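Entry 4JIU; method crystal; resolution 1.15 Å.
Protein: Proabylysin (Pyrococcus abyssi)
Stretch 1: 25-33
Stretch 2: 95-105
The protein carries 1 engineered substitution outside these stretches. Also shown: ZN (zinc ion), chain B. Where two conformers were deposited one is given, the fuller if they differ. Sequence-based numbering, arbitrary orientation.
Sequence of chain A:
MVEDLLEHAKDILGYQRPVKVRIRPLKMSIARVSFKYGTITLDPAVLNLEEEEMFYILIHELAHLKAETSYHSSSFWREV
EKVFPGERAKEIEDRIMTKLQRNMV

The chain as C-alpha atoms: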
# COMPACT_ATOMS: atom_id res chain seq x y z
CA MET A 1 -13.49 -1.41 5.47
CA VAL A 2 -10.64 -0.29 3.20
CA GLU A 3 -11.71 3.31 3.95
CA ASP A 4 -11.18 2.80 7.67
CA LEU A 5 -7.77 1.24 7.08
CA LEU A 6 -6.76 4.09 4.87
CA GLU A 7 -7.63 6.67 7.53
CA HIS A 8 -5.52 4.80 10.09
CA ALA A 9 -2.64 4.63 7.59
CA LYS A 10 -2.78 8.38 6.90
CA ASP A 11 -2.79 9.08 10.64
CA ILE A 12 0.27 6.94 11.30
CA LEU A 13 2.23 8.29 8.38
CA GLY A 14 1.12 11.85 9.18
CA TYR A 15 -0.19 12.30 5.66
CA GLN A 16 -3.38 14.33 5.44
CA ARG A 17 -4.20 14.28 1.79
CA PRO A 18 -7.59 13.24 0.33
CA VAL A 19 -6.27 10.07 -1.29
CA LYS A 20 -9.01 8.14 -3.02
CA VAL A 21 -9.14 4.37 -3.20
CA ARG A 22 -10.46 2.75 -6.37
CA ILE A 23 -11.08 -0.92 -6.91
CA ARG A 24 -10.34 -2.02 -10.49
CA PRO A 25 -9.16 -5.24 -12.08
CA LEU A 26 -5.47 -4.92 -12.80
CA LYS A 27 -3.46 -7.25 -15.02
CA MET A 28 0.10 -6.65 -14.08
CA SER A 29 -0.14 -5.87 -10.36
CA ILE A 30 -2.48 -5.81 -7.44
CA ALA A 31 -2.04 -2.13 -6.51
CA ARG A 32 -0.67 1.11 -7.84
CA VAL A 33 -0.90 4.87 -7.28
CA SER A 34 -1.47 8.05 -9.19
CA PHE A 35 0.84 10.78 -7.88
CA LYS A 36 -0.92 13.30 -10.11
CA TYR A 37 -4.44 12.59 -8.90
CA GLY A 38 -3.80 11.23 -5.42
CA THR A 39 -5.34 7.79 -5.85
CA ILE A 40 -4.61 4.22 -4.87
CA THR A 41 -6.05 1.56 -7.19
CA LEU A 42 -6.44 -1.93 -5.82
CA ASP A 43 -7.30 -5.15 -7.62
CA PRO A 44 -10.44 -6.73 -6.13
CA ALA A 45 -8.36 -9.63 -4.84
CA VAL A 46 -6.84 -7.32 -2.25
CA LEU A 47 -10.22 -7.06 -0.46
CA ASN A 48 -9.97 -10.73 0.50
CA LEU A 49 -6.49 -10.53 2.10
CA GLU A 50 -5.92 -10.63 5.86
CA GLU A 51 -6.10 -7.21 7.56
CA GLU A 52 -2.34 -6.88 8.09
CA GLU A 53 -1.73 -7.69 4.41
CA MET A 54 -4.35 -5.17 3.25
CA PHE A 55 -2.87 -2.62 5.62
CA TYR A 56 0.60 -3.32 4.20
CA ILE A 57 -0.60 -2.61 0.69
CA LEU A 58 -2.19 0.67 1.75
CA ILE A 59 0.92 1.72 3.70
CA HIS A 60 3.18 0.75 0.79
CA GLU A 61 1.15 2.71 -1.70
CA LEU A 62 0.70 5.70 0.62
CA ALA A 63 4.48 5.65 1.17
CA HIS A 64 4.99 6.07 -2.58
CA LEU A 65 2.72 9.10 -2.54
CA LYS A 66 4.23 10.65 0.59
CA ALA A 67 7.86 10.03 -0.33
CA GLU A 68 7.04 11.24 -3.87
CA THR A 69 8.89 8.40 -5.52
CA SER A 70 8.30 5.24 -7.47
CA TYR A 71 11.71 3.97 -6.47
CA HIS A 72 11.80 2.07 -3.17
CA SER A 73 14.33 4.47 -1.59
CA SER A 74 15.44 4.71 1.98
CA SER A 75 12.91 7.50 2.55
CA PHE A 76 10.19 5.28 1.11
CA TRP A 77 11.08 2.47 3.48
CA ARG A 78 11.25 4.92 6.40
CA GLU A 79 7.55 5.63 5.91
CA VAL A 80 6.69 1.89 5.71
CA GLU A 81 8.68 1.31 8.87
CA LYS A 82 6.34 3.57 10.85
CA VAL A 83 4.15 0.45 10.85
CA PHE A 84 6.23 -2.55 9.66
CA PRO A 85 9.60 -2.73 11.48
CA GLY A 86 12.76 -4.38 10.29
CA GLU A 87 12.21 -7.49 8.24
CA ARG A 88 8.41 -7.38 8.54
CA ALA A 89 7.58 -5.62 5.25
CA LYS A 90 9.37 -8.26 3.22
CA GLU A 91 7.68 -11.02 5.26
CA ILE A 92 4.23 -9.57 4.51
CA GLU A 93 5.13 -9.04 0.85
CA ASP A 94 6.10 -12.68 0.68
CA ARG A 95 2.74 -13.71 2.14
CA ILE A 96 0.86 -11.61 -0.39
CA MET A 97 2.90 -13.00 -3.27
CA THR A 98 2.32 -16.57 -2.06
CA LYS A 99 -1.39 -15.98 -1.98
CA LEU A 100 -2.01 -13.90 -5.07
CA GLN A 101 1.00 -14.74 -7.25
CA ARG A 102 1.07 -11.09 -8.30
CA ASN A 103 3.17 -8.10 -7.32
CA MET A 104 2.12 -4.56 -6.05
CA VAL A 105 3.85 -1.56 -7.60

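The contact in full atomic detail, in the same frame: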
# COMPACT_ATOMS: atom_id res chain seq x y z
N PRO A 25 -9.97 -4.09 -11.73
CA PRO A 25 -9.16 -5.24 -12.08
C PRO A 25 -7.89 -4.78 -12.79
O PRO A 25 -7.92 -4.07 -13.78
CB PRO A 25 -10.09 -6.01 -13.01
CG PRO A 25 -11.03 -4.99 -13.61
CD PRO A 25 -11.23 -3.98 -12.51
N LEU A 26 -6.77 -5.25 -12.28
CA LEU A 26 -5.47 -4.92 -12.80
C LEU A 26 -4.82 -6.20 -13.34
O LEU A 26 -4.99 -7.26 -12.76
CB LEU A 26 -4.54 -4.35 -11.70
CG LEU A 26 -5.04 -3.09 -10.99
CD1 LEU A 26 -4.10 -2.77 -9.83
CD2 LEU A 26 -5.13 -1.96 -11.98
N LYS A 27 -4.08 -6.09 -14.41
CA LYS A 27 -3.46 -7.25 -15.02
C LYS A 27 -2.13 -7.56 -14.34
O LYS A 27 -1.82 -8.64 -13.86
CB LYS A 27 -3.27 -6.96 -16.51
CG LYS A 27 -2.55 -8.08 -17.25
CD LYS A 27 -2.54 -7.83 -18.74
CE LYS A 27 -1.25 -8.29 -19.39
NZ LYS A 27 -0.83 -7.36 -20.48
N MET A 28 -1.33 -6.51 -14.30
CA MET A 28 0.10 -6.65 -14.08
C MET A 28 0.51 -6.50 -12.64
O MET A 28 1.65 -6.84 -12.34
CB MET A 28 0.81 -5.60 -14.90
CG MET A 28 0.67 -5.85 -16.38
SD MET A 28 1.18 -7.48 -16.93
CE MET A 28 2.93 -7.48 -16.63
N SER A 29 -0.39 -6.04 -11.77
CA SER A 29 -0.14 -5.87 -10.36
C SER A 29 -1.43 -6.03 -9.57
O SER A 29 -2.50 -6.24 -10.15
CB SER A 29 0.46 -4.47 -10.10
OG SER A 29 -0.49 -3.45 -10.10
N ILE A 30 -1.29 -5.86 -8.27
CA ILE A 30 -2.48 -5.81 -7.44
C ILE A 30 -2.75 -4.43 -6.85
O ILE A 30 -3.78 -4.26 -6.23
CB ILE A 30 -2.39 -6.81 -6.28
CG1 ILE A 30 -1.21 -6.42 -5.34
CG2 ILE A 30 -2.33 -8.20 -6.88
CD1 ILE A 30 -1.01 -7.49 -4.30
N ALA A 31 -1.83 -3.48 -7.02
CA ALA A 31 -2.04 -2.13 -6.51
C ALA A 31 -1.07 -1.19 -7.14
O ALA A 31 0.07 -1.54 -7.40
CB ALA A 31 -1.86 -2.13 -5.00
N ARG A 32 -1.55 0.05 -7.33
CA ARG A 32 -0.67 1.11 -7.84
C ARG A 32 -1.23 2.47 -7.42
O ARG A 32 -2.33 2.51 -6.90
CB ARG A 32 -0.54 1.03 -9.34
CG ARG A 32 -1.86 1.34 -10.02
CD ARG A 32 -1.75 1.34 -11.51
NE ARG A 32 -3.02 1.51 -12.20
CZ ARG A 32 -3.41 0.89 -13.29
NH1 ARG A 32 -2.66 -0.02 -13.93
NH2 ARG A 32 -4.59 1.11 -13.87
N VAL A 33 -0.47 3.53 -7.59
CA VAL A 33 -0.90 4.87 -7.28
C VAL A 33 -0.92 5.75 -8.53
O VAL A 33 -0.28 5.51 -9.54
CB VAL A 33 -0.02 5.57 -6.22
CG1 VAL A 33 -0.04 4.73 -4.94
CG2 VAL A 33 1.37 5.87 -6.70
N ARG A 95 4.07 -13.10 1.94
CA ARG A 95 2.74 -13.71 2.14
C ARG A 95 1.79 -13.35 1.03
O ARG A 95 1.00 -14.16 0.54
CB ARG A 95 2.21 -13.35 3.54
CG ARG A 95 3.08 -13.87 4.69
CD ARG A 95 2.55 -13.51 6.06
NE ARG A 95 3.48 -13.85 7.11
CZ ARG A 95 3.28 -13.65 8.42
NH1 ARG A 95 2.16 -13.05 8.80
NH2 ARG A 95 4.18 -14.00 9.32
N ILE A 96 1.75 -12.09 0.66
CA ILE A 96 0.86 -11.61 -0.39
C ILE A 96 1.19 -12.24 -1.71
O ILE A 96 0.33 -12.72 -2.45
CB ILE A 96 0.93 -10.07 -0.49
CG1 ILE A 96 0.37 -9.45 0.77
CG2 ILE A 96 0.21 -9.63 -1.75
CD1 ILE A 96 0.69 -7.98 0.89
N MET A 97 2.48 -12.33 -2.04
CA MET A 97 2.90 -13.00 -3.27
C MET A 97 2.54 -14.48 -3.25
O MET A 97 2.10 -14.98 -4.28
CB MET A 97 4.41 -12.86 -3.47
CG MET A 97 4.87 -13.76 -4.59
SD MET A 97 4.35 -13.28 -6.22
CE MET A 97 4.63 -14.76 -7.19
N THR A 98 2.70 -15.16 -2.12
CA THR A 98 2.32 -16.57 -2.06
C THR A 98 0.85 -16.71 -2.41
O THR A 98 0.44 -17.60 -3.13
CB THR A 98 2.62 -17.10 -0.67
OG1 THR A 98 4.06 -17.16 -0.57
CG2 THR A 98 2.06 -18.49 -0.46
N LYS A 99 0.04 -15.82 -1.81
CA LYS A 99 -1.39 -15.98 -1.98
C LYS A 99 -1.86 -15.64 -3.37
O LYS A 99 -2.65 -16.32 -4.00
CB LYS A 99 -2.15 -15.15 -0.98
CG LYS A 99 -3.61 -15.66 -1.05
CD LYS A 99 -4.46 -14.89 -0.11
CE LYS A 99 -5.93 -15.31 -0.19
NZ LYS A 99 -6.80 -14.19 0.34
N LEU A 100 -1.44 -14.46 -3.87
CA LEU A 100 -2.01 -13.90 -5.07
C LEU A 100 -1.18 -14.12 -6.32
O LEU A 100 -1.72 -13.94 -7.41
CB LEU A 100 -2.27 -12.39 -4.88
CG LEU A 100 -3.29 -12.04 -3.78
CD1 LEU A 100 -3.49 -10.52 -3.76
CD2 LEU A 100 -4.61 -12.78 -3.95
N GLN A 101 0.09 -14.47 -6.16
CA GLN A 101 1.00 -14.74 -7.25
C GLN A 101 1.15 -13.55 -8.17
O GLN A 101 1.37 -13.71 -9.34
CB GLN A 101 0.53 -15.99 -8.02
CG GLN A 101 0.56 -17.22 -7.13
CD GLN A 101 1.91 -17.75 -6.76
OE1 GLN A 101 2.74 -17.92 -7.71
NE2 GLN A 101 2.18 -18.05 -5.51
N ARG A 102 1.03 -12.38 -7.61
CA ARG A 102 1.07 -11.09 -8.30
C ARG A 102 1.71 -10.12 -7.32
O ARG A 102 1.61 -10.29 -6.10
CB ARG A 102 -0.33 -10.60 -8.67
CG ARG A 102 -1.23 -11.62 -9.39
CD ARG A 102 -2.72 -11.31 -9.20
NE ARG A 102 -3.09 -10.12 -9.89
CZ ARG A 102 -4.30 -9.57 -9.96
NH1 ARG A 102 -5.34 -10.16 -9.34
NH2 ARG A 102 -4.34 -8.46 -10.66
N ASN A 103 2.35 -9.12 -7.88
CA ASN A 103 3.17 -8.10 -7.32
C ASN A 103 2.37 -6.83 -7.05
O ASN A 103 1.45 -6.60 -7.84
CB ASN A 103 4.28 -7.74 -8.36
CG ASN A 103 5.09 -8.89 -8.86
OD1 ASN A 103 5.21 -9.22 -10.04
ND2 ASN A 103 5.73 -9.56 -7.89
N MET A 104 2.62 -5.93 -6.08
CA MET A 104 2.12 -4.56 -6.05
C MET A 104 3.19 -3.65 -6.63
O MET A 104 4.37 -4.05 -6.47
CB MET A 104 1.83 -4.07 -4.63
CG MET A 104 3.02 -3.81 -3.72
SD MET A 104 2.56 -3.90 -1.97
CE MET A 104 2.42 -5.66 -1.79
N VAL A 105 2.82 -2.50 -7.15
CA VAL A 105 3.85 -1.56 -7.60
C VAL A 105 4.46 -0.89 -6.36
O VAL A 105 5.71 -0.86 -6.24
CB VAL A 105 3.22 -0.55 -8.59
CG1 VAL A 105 4.24 0.48 -9.00
CG2 VAL A 105 2.67 -1.28 -9.81
OXT VAL A 105 3.74 -0.43 -5.47
ZN ZN B . 6.20 -0.03 -4.47

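Ile-30 lies at the centre of this contact, and more of its surface is covered by the other stretch than that of any other residue here. Its side chain (chi1 p, chi2 t) reaches the helix that ends at Leu-100 and the extended tail that follows it. At its tip, CD1 of Ile-30 lies 3.5 Å from CG2 of Ile-96 and 4.0 Å from CD1 of Leu-100. Ile-96 and Leu-100 are one helical turn apart, joined by the backbone bond from Leu-100 N to Ile-96 O (2.9 Å), so both can direct their CA-to-CB bonds toward stretch 1. Nearer the backbone, CG1 of Ile-30 packs against CB of Met-104 at 3.9 Å. A branched aliphatic residue suits this buried position because its arms can meet several apolar neighbours at once without leaving a polar group unsatisfied.

The second arm of Ile-30 leads to Arg-102, the next most covered residue. Gln-101, with positive phi, breaks the helical path, and Arg-102 then adopts extended backbone angles with its CA-to-CB bond toward stretch 1. CG2 of Ile-30 sits 3.6 Å from CB of Arg-102 and also lies over one face of the guanidinium, where the flat group presents little hydrogen-bonding capacity. The long side chain thus offers methylenes to the apolar cluster while carrying its charge to a group of backbone carbonyls. NH2 of Arg-102 approaches O of Leu-26 to 2.5 Å, near the guanidinium plane, but the angle is too poor for a hydrogen bond; O of Ser-29 is 2.9 Å from the same NH2. Carbonyl oxygens carry partial negative charge, so this is a favourable setting for a cation.

Val-105, the C-terminal residue, is third. Its N donates to O of Ala-31 at 2.9 Å, and the N-H...O angle of 171° is nearly straight. The partner bond, from Ile-30 N to O of Asn-103, is equally short at 2.9 Å but more bent, at 143°. The same Asn-103 O also receives a CA-H...O contact from Ser-29, its CA 3.1 Å away. Beside these backbone bonds, CB of Ala-31 makes a looser apolar contact with CB of Met-104 at 4.2 Å. The valine methyl CG2 lies 3.8 Å from OG of Ser-29 and 4.0 Å from CB of Arg-32, while the terminal carboxylate remains available to metal: O of Val-105 binds the zinc ion ZN at 2.0 Å, alongside three ligand atoms from elsewhere in the structure.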